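Local atomic coordinates of uncharacterized IolB-like protein (Salmonella typhimurium LT2, PDB entry 2QJV), a protein that is of unknown physiological role but binds nickel and, as a member of the KduI/IolB family of cupins, is probably a sugar isomerase. Residues E27-F31 against L242-P248; D47-L53 against S86-H92. The protein carries 2 engineered substitutions. All blocks are in the same frame, centred on the assembly; numbering follows the deposited sequence.

Contact 1 of 2, residues E27-F31 against L242-P248; sequences EYVGF and LNVMAGP
Loop 27-29, leading into strand 30-35, crosses the end of strand 238-246 and loop 247-248, nearly antiparallel (166° for 28-31 against 242-248) and without hydrogen bonds between them; the closest CA pair is Val29-Ala246, 5.8 Å. Along extended 242-246, every second CA-to-CB bond points toward 27-31. Leu242 (t, p) puts CD2 4.1 Å from Phe31 CE1, at the ring edge. Val244 (t), branched and compact, fits between two partners: its CG1 lies 3.8 Å from Val29 CG1 and its CG2 3.6 Å from Phe31 CD1, both partners t. Ala246 is small enough for close approach, its CB 3.8 Å from Val29 CG2 and 3.9 Å from Tyr28 CB. Gly247, lacking a side chain, lays CA over the Tyr28 ring (chi1 m), 3.7 Å from its centroid, a CH-pi contact. Pro248 CD packs 3.8 Å from Tyr28 CZ. This is sheet-on-sheet packing of a two-domain cupin: strand 238-246, between strands 154-160 and 181-193, also presses Leu242, Val244 and Ala246 onto strand 104-111, beside strand 30-35.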
ATOM      1  N   GLU A  27      13.648 -10.421 -17.249  1.00 35.66           N
ATOM      2  CA  GLU A  27      14.283 -11.500 -18.034  1.00 35.74           C
ATOM      3  C   GLU A  27      15.729 -11.394 -18.459  1.00 34.81           C
ATOM      4  O   GLU A  27      16.355 -12.421 -18.729  1.00 35.34           O
ATOM      5  CB  GLU A  27      13.423 -11.671 -19.292  1.00 31.38           C
ATOM      6  CG  GLU A  27      12.055 -12.197 -18.982  1.00 31.60           C
ATOM      7  CD  GLU A  27      11.086 -12.112 -20.152  1.00 38.01           C
ATOM      8  OE1 GLU A  27      11.459 -12.574 -21.240  1.00 38.50           O
ATOM      9  OE2 GLU A  27       9.939 -11.606 -19.988  1.00 34.16           O
ATOM     10  N   TYR A  28      16.289 -10.189 -18.506  1.00 35.35           N
ATOM     11  CA  TYR A  28      17.621 -10.002 -19.085  1.00 35.56           C
ATOM     12  C   TYR A  28      18.688  -9.362 -18.199  1.00 36.70           C
ATOM     13  O   TYR A  28      19.755  -9.928 -17.990  1.00 37.64           O
ATOM     14  CB  TYR A  28      17.518  -9.146 -20.386  1.00 36.54           C
ATOM     15  CG  TYR A  28      16.617  -9.772 -21.452  1.00 32.87           C
ATOM     16  CD1 TYR A  28      15.241  -9.582 -21.439  1.00 30.79           C
ATOM     17  CD2 TYR A  28      17.153 -10.595 -22.449  1.00 40.11           C
ATOM     18  CE1 TYR A  28      14.409 -10.177 -22.385  1.00 31.10           C
ATOM     19  CE2 TYR A  28      16.341 -11.174 -23.405  1.00 36.97           C
ATOM     20  CZ  TYR A  28      14.982 -10.961 -23.367  1.00 34.60           C
ATOM     21  OH  TYR A  28      14.186 -11.568 -24.290  1.00 32.93           O
ATOM     22  N   VAL A  29      18.416  -8.157 -17.728  1.00 36.51           N
ATOM     23  CA  VAL A  29      19.446  -7.343 -17.067  1.00 35.76           C
ATOM     24  C   VAL A  29      19.826  -7.784 -15.626  1.00 34.56           C
ATOM     25  O   VAL A  29      18.987  -8.032 -14.754  1.00 35.37           O
ATOM     26  CB  VAL A  29      19.077  -5.820 -17.090  1.00 36.42           C
ATOM     27  CG1 VAL A  29      20.097  -4.958 -16.280  1.00 34.42           C
ATOM     28  CG2 VAL A  29      19.005  -5.292 -18.517  1.00 32.75           C
ATOM     29  N   GLY A  30      21.124  -7.871 -15.441  1.00 36.67           N
ATOM     30  CA  GLY A  30      21.733  -8.034 -14.138  1.00 35.46           C
ATOM     31  C   GLY A  30      22.671  -6.853 -13.929  1.00 35.65           C
ATOM     32  O   GLY A  30      23.299  -6.339 -14.873  1.00 36.58           O
ATOM     33  N   PHE A  31      22.733  -6.376 -12.688  1.00 38.17           N
ATOM     34  CA  PHE A  31      23.622  -5.303 -12.340  1.00 38.24           C
ATOM     35  C   PHE A  31      24.176  -5.511 -10.910  1.00 36.79           C
ATOM     36  O   PHE A  31      23.437  -5.538  -9.942  1.00 36.25           O
ATOM     37  CB  PHE A  31      22.907  -3.930 -12.473  1.00 38.18           C
ATOM     38  CG  PHE A  31      23.797  -2.776 -12.142  1.00 38.30           C
ATOM     39  CD1 PHE A  31      24.809  -2.402 -13.009  1.00 39.00           C
ATOM     40  CD2 PHE A  31      23.664  -2.094 -10.939  1.00 37.30           C
ATOM     41  CE1 PHE A  31      25.643  -1.350 -12.684  1.00 38.33           C
ATOM     42  CE2 PHE A  31      24.510  -1.069 -10.613  1.00 36.39           C
ATOM     43  CZ  PHE A  31      25.501  -0.714 -11.491  1.00 35.98           C
ATOM     44  N   LEU A 242      24.923   5.399 -14.006  1.00 38.34           N
ATOM     45  CA  LEU A 242      25.368   4.366 -14.910  1.00 37.10           C
ATOM     46  C   LEU A 242      24.160   3.495 -15.204  1.00 36.34           C
ATOM     47  O   LEU A 242      23.502   3.000 -14.268  1.00 36.56           O
ATOM     48  CB  LEU A 242      26.510   3.548 -14.309  1.00 37.82           C
ATOM     49  CG  LEU A 242      27.068   2.358 -15.064  1.00 39.58           C
ATOM     50  CD1 LEU A 242      27.759   2.770 -16.392  1.00 34.84           C
ATOM     51  CD2 LEU A 242      28.051   1.595 -14.136  1.00 38.40           C
ATOM     52  N   ASN A 243      23.835   3.369 -16.485  1.00 36.89           N
ATOM     53  CA  ASN A 243      22.689   2.577 -16.972  1.00 37.50           C
ATOM     54  C   ASN A 243      23.108   1.339 -17.710  1.00 34.68           C
ATOM     55  O   ASN A 243      24.099   1.339 -18.457  1.00 37.88           O
ATOM     56  CB  ASN A 243      21.792   3.345 -17.984  1.00 40.31           C
ATOM     57  CG  ASN A 243      21.196   4.654 -17.456  1.00 47.58           C
ATOM     58  OD1 ASN A 243      21.284   5.687 -18.127  1.00 57.56           O
ATOM     59  ND2 ASN A 243      20.611   4.622 -16.311  1.00 42.07           N
ATOM     60  N   VAL A 244      22.346   0.273 -17.485  1.00 36.06           N
ATOM     61  CA  VAL A 244      22.466  -0.997 -18.201  1.00 35.70           C
ATOM     62  C   VAL A 244      21.082  -1.269 -18.842  1.00 36.44           C
ATOM     63  O   VAL A 244      20.024  -1.104 -18.191  1.00 38.09           O
ATOM     64  CB  VAL A 244      22.926  -2.206 -17.316  1.00 35.21           C
ATOM     65  CG1 VAL A 244      23.097  -3.503 -18.144  1.00 32.76           C
ATOM     66  CG2 VAL A 244      24.231  -1.846 -16.541  1.00 34.83           C
HETATM   67  N   MSE A 245      21.104  -1.653 -20.114  1.00 35.38           N
HETATM   68  CA  MSE A 245      19.927  -2.098 -20.833  1.00 34.92           C
HETATM   69  C   MSE A 245      20.176  -3.386 -21.585  1.00 35.54           C
HETATM   70  O   MSE A 245      21.295  -3.673 -21.999  1.00 35.94           O
HETATM   71  CB  MSE A 245      19.437  -1.058 -21.853  1.00 34.48           C
HETATM   72  CG  MSE A 245      18.821   0.181 -21.245  1.00 39.22           C
HETATM   73 SE   MSE A 245      18.253   1.374 -22.699  0.75 45.05          SE
HETATM   74  CE  MSE A 245      19.921   1.825 -23.335  1.00 39.55           C
ATOM     75  N   ALA A 246      19.104  -4.168 -21.735  1.00 36.21           N
ATOM     76  CA  ALA A 246      19.084  -5.383 -22.556  1.00 35.97           C
ATOM     77  C   ALA A 246      17.646  -5.854 -22.765  1.00 35.58           C
ATOM     78  O   ALA A 246      16.747  -5.525 -21.975  1.00 35.80           O
ATOM     79  CB  ALA A 246      19.982  -6.555 -21.966  1.00 36.11           C
ATOM     80  N   GLY A 247      17.456  -6.596 -23.857  1.00 34.87           N
ATOM     81  CA  GLY A 247      16.181  -7.204 -24.258  1.00 36.03           C
ATOM     82  C   GLY A 247      16.372  -8.206 -25.369  1.00 35.79           C
ATOM     83  O   GLY A 247      17.504  -8.560 -25.675  1.00 37.58           O
ATOM     84  N   PRO A 248      15.262  -8.654 -26.011  1.00 36.43           N
ATOM     85  CA  PRO A 248      15.427  -9.645 -27.075  1.00 37.16           C
ATOM     86  C   PRO A 248      16.106  -9.115 -28.338  1.00 35.76           C
ATOM     87  O   PRO A 248      16.678  -9.909 -29.092  1.00 34.20           O
ATOM     88  CB  PRO A 248      13.981 -10.087 -27.379  1.00 37.45           C
ATOM     89  CG  PRO A 248      13.142  -8.899 -26.973  1.00 34.53           C
ATOM     90  CD  PRO A 248      13.848  -8.278 -25.801  1.00 36.72           C
TER

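Contact 2 of 2, residues D47-L53 against S86-H92; sequences DERERCL and SVYLPHH. With NI (nickel (II) ion), chain C.
Strands 49-53 and 86-89 pair antiparallel within a cupin β-sheet, axes 4.5 Å apart at closest and directions 172° apart. Arg51-Leu89 and Leu53-Val87 are hydrogen-bonded pairs (CA-CA 5.0 Å each), with Arg51 N to Leu89 O 2.9 Å, Leu89 N to Arg51 O 2.7 Å, and Leu53 N to Val87 O and Val87 N to Leu53 O 2.9 Å each; Cys52-Tyr88 between them is non-hydrogen-bonded (4.6 Å). Past the strands, His92, in left-handed helical conformation (60/35), donates N to Asp47 O (2.7 Å). Asp47 (p) suits the turn at the strand entrance: OD1 takes Arg49 N (3.0 Å) in an Asx turn, and the carboxylate forms a salt bridge with extended Arg51, OD1 to NH1 and OD2 to NH2 both 2.9 Å. Leucines fill the face shared with Arg51 and Val87, Leu53 CD1 lying 3.8 Å from Leu89 CD1. On the Cys52 face, Tyr88 (t) reaches back so that OH donates to Glu50 OE1 (2.6 Å); the same carboxylate accepts from the backbone N atoms of Asp151, Ser152 and Leu153. Imidazole nitrogens suit nickel: His91 (p) and His92 (m) converge on one ion beside Glu48, which two waters also bind, with His92 NE2 2.0 Å and His91 NE2 2.4 Å from NI.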
ATOM      1  N   ASP A  47      29.808 -18.674 -17.220  1.00 38.28           N
ATOM      2  CA  ASP A  47      28.391 -19.006 -17.299  1.00 40.85           C
ATOM      3  C   ASP A  47      27.779 -18.507 -18.630  1.00 40.44           C
ATOM      4  O   ASP A  47      28.515 -18.180 -19.564  1.00 37.02           O
ATOM      5  CB  ASP A  47      27.666 -18.497 -16.033  1.00 38.66           C
ATOM      6  CG  ASP A  47      27.619 -16.986 -15.902  1.00 40.40           C
ATOM      7  OD1 ASP A  47      27.861 -16.228 -16.876  1.00 40.98           O
ATOM      8  OD2 ASP A  47      27.278 -16.534 -14.786  1.00 43.49           O
ATOM      9  N   GLU A  48      26.452 -18.500 -18.715  1.00 39.99           N
ATOM     10  CA  GLU A  48      25.737 -18.137 -19.934  1.00 38.07           C
ATOM     11  C   GLU A  48      25.473 -16.638 -20.067  1.00 37.95           C
ATOM     12  O   GLU A  48      24.615 -16.231 -20.827  1.00 38.14           O
ATOM     13  CB  GLU A  48      24.403 -18.911 -19.974  1.00 40.89           C
ATOM     14  CG  GLU A  48      24.549 -20.462 -19.895  1.00 48.44           C
ATOM     15  CD  GLU A  48      25.264 -21.091 -21.084  1.00 61.25           C
ATOM     16  OE1 GLU A  48      25.579 -20.395 -22.075  1.00 70.09           O
ATOM     17  OE2 GLU A  48      25.507 -22.319 -21.030  1.00 82.84           O
ATOM     18  N   ARG A  49      26.162 -15.820 -19.279  1.00 37.72           N
ATOM     19  CA  ARG A  49      25.999 -14.380 -19.329  1.00 37.69           C
ATOM     20  C   ARG A  49      27.272 -13.672 -19.833  1.00 37.73           C
ATOM     21  O   ARG A  49      28.400 -14.088 -19.518  1.00 39.61           O
ATOM     22  CB  ARG A  49      25.577 -13.912 -17.931  1.00 38.36           C
ATOM     23  CG  ARG A  49      24.202 -14.507 -17.612  1.00 41.93           C
ATOM     24  CD  ARG A  49      23.609 -14.135 -16.332  1.00 45.91           C
ATOM     25  NE  ARG A  49      23.250 -12.734 -16.161  1.00 40.11           N
ATOM     26  CZ  ARG A  49      22.152 -12.139 -16.626  1.00 36.70           C
ATOM     27  NH1 ARG A  49      21.301 -12.745 -17.465  1.00 43.56           N
ATOM     28  NH2 ARG A  49      21.936 -10.896 -16.282  1.00 39.69           N
ATOM     29  N   GLU A  50      27.078 -12.672 -20.698  1.00 36.93           N
ATOM     30  CA  GLU A  50      28.153 -11.758 -21.074  1.00 37.11           C
ATOM     31  C   GLU A  50      28.129 -10.633 -20.023  1.00 36.51           C
ATOM     32  O   GLU A  50      27.121 -10.393 -19.344  1.00 36.46           O
ATOM     33  CB  GLU A  50      28.046 -11.184 -22.492  1.00 39.66           C
ATOM     34  CG  GLU A  50      26.815 -10.379 -22.739  1.00 36.30           C
ATOM     35  CD  GLU A  50      26.791  -9.661 -24.068  1.00 38.16           C
ATOM     36  OE1 GLU A  50      27.611  -9.974 -24.979  1.00 38.17           O
ATOM     37  OE2 GLU A  50      25.906  -8.773 -24.174  1.00 35.31           O
ATOM     38  N   ARG A  51      29.276  -9.997 -19.868  1.00 36.21           N
ATOM     39  CA  ARG A  51      29.495  -8.951 -18.900  1.00 37.28           C
ATOM     40  C   ARG A  51      30.306  -7.753 -19.436  1.00 38.39           C
ATOM     41  O   ARG A  51      31.121  -7.863 -20.366  1.00 39.00           O
ATOM     42  CB  ARG A  51      30.221  -9.502 -17.660  1.00 37.63           C
ATOM     43  CG  ARG A  51      29.425 -10.445 -16.770  1.00 41.01           C
ATOM     44  CD  ARG A  51      30.273 -11.187 -15.728  1.00 41.13           C
ATOM     45  NE  ARG A  51      29.415 -12.005 -14.849  1.00 42.50           N
ATOM     46  CZ  ARG A  51      28.999 -13.248 -15.110  1.00 42.41           C
ATOM     47  NH1 ARG A  51      29.318 -13.850 -16.235  1.00 41.70           N
ATOM     48  NH2 ARG A  51      28.199 -13.879 -14.253  1.00 48.59           N
ATOM     49  N   CYS A  52      30.040  -6.599 -18.817  1.00 40.08           N
ATOM     50  CA  CYS A  52      30.776  -5.378 -19.038  1.00 40.40           C
ATOM     51  C   CYS A  52      31.146  -4.878 -17.626  1.00 40.13           C
ATOM     52  O   CYS A  52      30.302  -4.536 -16.814  1.00 39.53           O
ATOM     53  CB  CYS A  52      29.985  -4.325 -19.837  1.00 41.94           C
ATOM     54  SG  CYS A  52      30.947  -2.830 -20.211  1.00 43.54           S
ATOM     55  N   LEU A  53      32.436  -4.956 -17.345  1.00 37.77           N
ATOM     56  CA  LEU A  53      33.035  -4.549 -16.088  1.00 38.71           C
ATOM     57  C   LEU A  53      33.341  -3.096 -16.233  1.00 38.37           C
ATOM     58  O   LEU A  53      34.191  -2.734 -17.053  1.00 44.64           O
ATOM     59  CB  LEU A  53      34.334  -5.298 -15.844  1.00 38.98           C
ATOM     60  CG  LEU A  53      34.310  -6.734 -15.273  1.00 46.91           C
ATOM     61  CD1 LEU A  53      33.161  -7.537 -15.810  1.00 42.66           C
ATOM     62  CD2 LEU A  53      35.673  -7.402 -15.520  1.00 41.39           C
ATOM     63  N   SER A  86      36.500   0.143 -19.049  1.00 39.33           N
ATOM     64  CA  SER A  86      35.637  -1.012 -18.933  1.00 39.57           C
ATOM     65  C   SER A  86      36.274  -2.200 -19.653  1.00 39.19           C
ATOM     66  O   SER A  86      37.143  -2.040 -20.516  1.00 38.97           O
ATOM     67  CB  SER A  86      34.240  -0.745 -19.541  1.00 38.13           C
ATOM     68  OG  SER A  86      33.707   0.454 -19.010  1.00 42.28           O
ATOM     69  N   VAL A  87      35.846  -3.403 -19.276  1.00 39.62           N
ATOM     70  CA  VAL A  87      36.270  -4.634 -19.951  1.00 39.98           C
ATOM     71  C   VAL A  87      35.034  -5.446 -20.334  1.00 39.53           C
ATOM     72  O   VAL A  87      34.179  -5.732 -19.470  1.00 38.96           O
ATOM     73  CB  VAL A  87      37.209  -5.510 -19.108  1.00 37.43           C
ATOM     74  CG1 VAL A  87      37.506  -6.844 -19.880  1.00 34.40           C
ATOM     75  CG2 VAL A  87      38.461  -4.717 -18.751  1.00 37.90           C
ATOM     76  N   TYR A  88      34.923  -5.742 -21.634  1.00 39.59           N
ATOM     77  CA  TYR A  88      33.876  -6.610 -22.150  1.00 38.11           C
ATOM     78  C   TYR A  88      34.306  -8.081 -22.007  1.00 37.54           C
ATOM     79  O   TYR A  88      35.402  -8.455 -22.434  1.00 35.63           O
ATOM     80  CB  TYR A  88      33.507  -6.286 -23.626  1.00 37.92           C
ATOM     81  CG  TYR A  88      32.575  -7.345 -24.176  1.00 38.37           C
ATOM     82  CD1 TYR A  88      31.204  -7.318 -23.897  1.00 40.99           C
ATOM     83  CD2 TYR A  88      33.070  -8.446 -24.896  1.00 35.68           C
ATOM     84  CE1 TYR A  88      30.373  -8.325 -24.360  1.00 37.12           C
ATOM     85  CE2 TYR A  88      32.234  -9.455 -25.355  1.00 37.53           C
ATOM     86  CZ  TYR A  88      30.896  -9.387 -25.078  1.00 41.70           C
ATOM     87  OH  TYR A  88      30.074 -10.393 -25.522  1.00 38.54           O
ATOM     88  N   LEU A  89      33.431  -8.907 -21.416  1.00 37.29           N
ATOM     89  CA  LEU A  89      33.658 -10.332 -21.268  1.00 37.89           C
ATOM     90  C   LEU A  89      32.531 -11.097 -21.948  1.00 36.63           C
ATOM     91  O   LEU A  89      31.380 -10.904 -21.595  1.00 38.62           O
ATOM     92  CB  LEU A  89      33.713 -10.777 -19.793  1.00 39.82           C
ATOM     93  CG  LEU A  89      34.669 -10.149 -18.813  1.00 39.21           C
ATOM     94  CD1 LEU A  89      34.418 -10.731 -17.401  1.00 38.08           C
ATOM     95  CD2 LEU A  89      36.119 -10.354 -19.333  1.00 35.41           C
ATOM     96  N   PRO A  90      32.866 -11.972 -22.909  1.00 38.23           N
ATOM     97  CA  PRO A  90      31.828 -12.816 -23.515  1.00 36.45           C
ATOM     98  C   PRO A  90      31.413 -13.869 -22.498  1.00 36.26           C
ATOM     99  O   PRO A  90      32.005 -13.972 -21.402  1.00 37.38           O
ATOM    100  CB  PRO A  90      32.537 -13.446 -24.705  1.00 37.29           C
ATOM    101  CG  PRO A  90      33.960 -13.520 -24.273  1.00 39.69           C
ATOM    102  CD  PRO A  90      34.194 -12.283 -23.451  1.00 35.03           C
ATOM    103  N   HIS A  91      30.374 -14.620 -22.812  1.00 38.40           N
ATOM    104  CA  HIS A  91      29.943 -15.678 -21.905  1.00 37.36           C
ATOM    105  C   HIS A  91      30.968 -16.834 -21.915  1.00 36.76           C
ATOM    106  O   HIS A  91      31.878 -16.863 -22.743  1.00 35.25           O
ATOM    107  CB  HIS A  91      28.531 -16.109 -22.245  1.00 37.24           C
ATOM    108  CG  HIS A  91      28.470 -17.005 -23.411  1.00 39.92           C
ATOM    109  ND1 HIS A  91      28.731 -16.577 -24.696  1.00 40.88           N
ATOM    110  CD2 HIS A  91      28.282 -18.334 -23.481  1.00 46.74           C
ATOM    111  CE1 HIS A  91      28.657 -17.608 -25.511  1.00 48.28           C
ATOM    112  NE2 HIS A  91      28.386 -18.677 -24.798  1.00 45.12           N
ATOM    113  N   HIS A  92      30.845 -17.744 -20.952  1.00 38.59           N
ATOM    114  CA  HIS A  92      31.784 -18.862 -20.738  1.00 38.68           C
ATOM    115  C   HIS A  92      33.201 -18.321 -20.463  1.00 37.62           C
ATOM    116  O   HIS A  92      34.172 -18.921 -20.893  1.00 39.42           O
ATOM    117  CB  HIS A  92      31.985 -19.858 -21.911  1.00 40.83           C
ATOM    118  CG  HIS A  92      30.756 -20.461 -22.506  1.00 48.24           C
ATOM    119  ND1 HIS A  92      29.758 -21.070 -21.767  1.00 44.30           N
ATOM    120  CD2 HIS A  92      30.465 -20.696 -23.817  1.00 50.18           C
ATOM    121  CE1 HIS A  92      28.859 -21.561 -22.608  1.00 51.10           C
ATOM    122  NE2 HIS A  92      29.256 -21.332 -23.861  1.00 28.73           N
TER
HETATM  123 NI    NI C 270      28.088 -20.924 -25.427  1.00 59.16          NI
HETATM  124  O   HOH W   1      31.030 -13.184 -18.824  1.00 23.33           O
HETATM  125  O   HOH W   2      29.576 -20.750 -27.363  1.00 44.93           O
HETATM  126  O   HOH W   3      26.415 -21.439 -24.341  1.00 42.85           O

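In the fold
The contacts, centres 13 Å apart, meet in one six-stranded sheet: strand 104-111 lies between strands 30-35 and 49-55. Contact 2 builds that sheet edge to edge, whereas contact 1 packs it against the sheet of the other cupin half. Arg49 joins them, its NH2 2.9 Å from Tyr28 O in a probable hydrogen bond. Each contact lies near a different nickel. The NI bound by His91 and His92 in contact 2 lies 24.5 Å from the SE atom of Met245. Met245, turned away from contact 1 and touching Glu186, has its side chain about 5 Å from another nickel, consistent with the one held by His171, His173, Glu186 and His229, a three-histidine, one-glutamate site of the kind found in cupins.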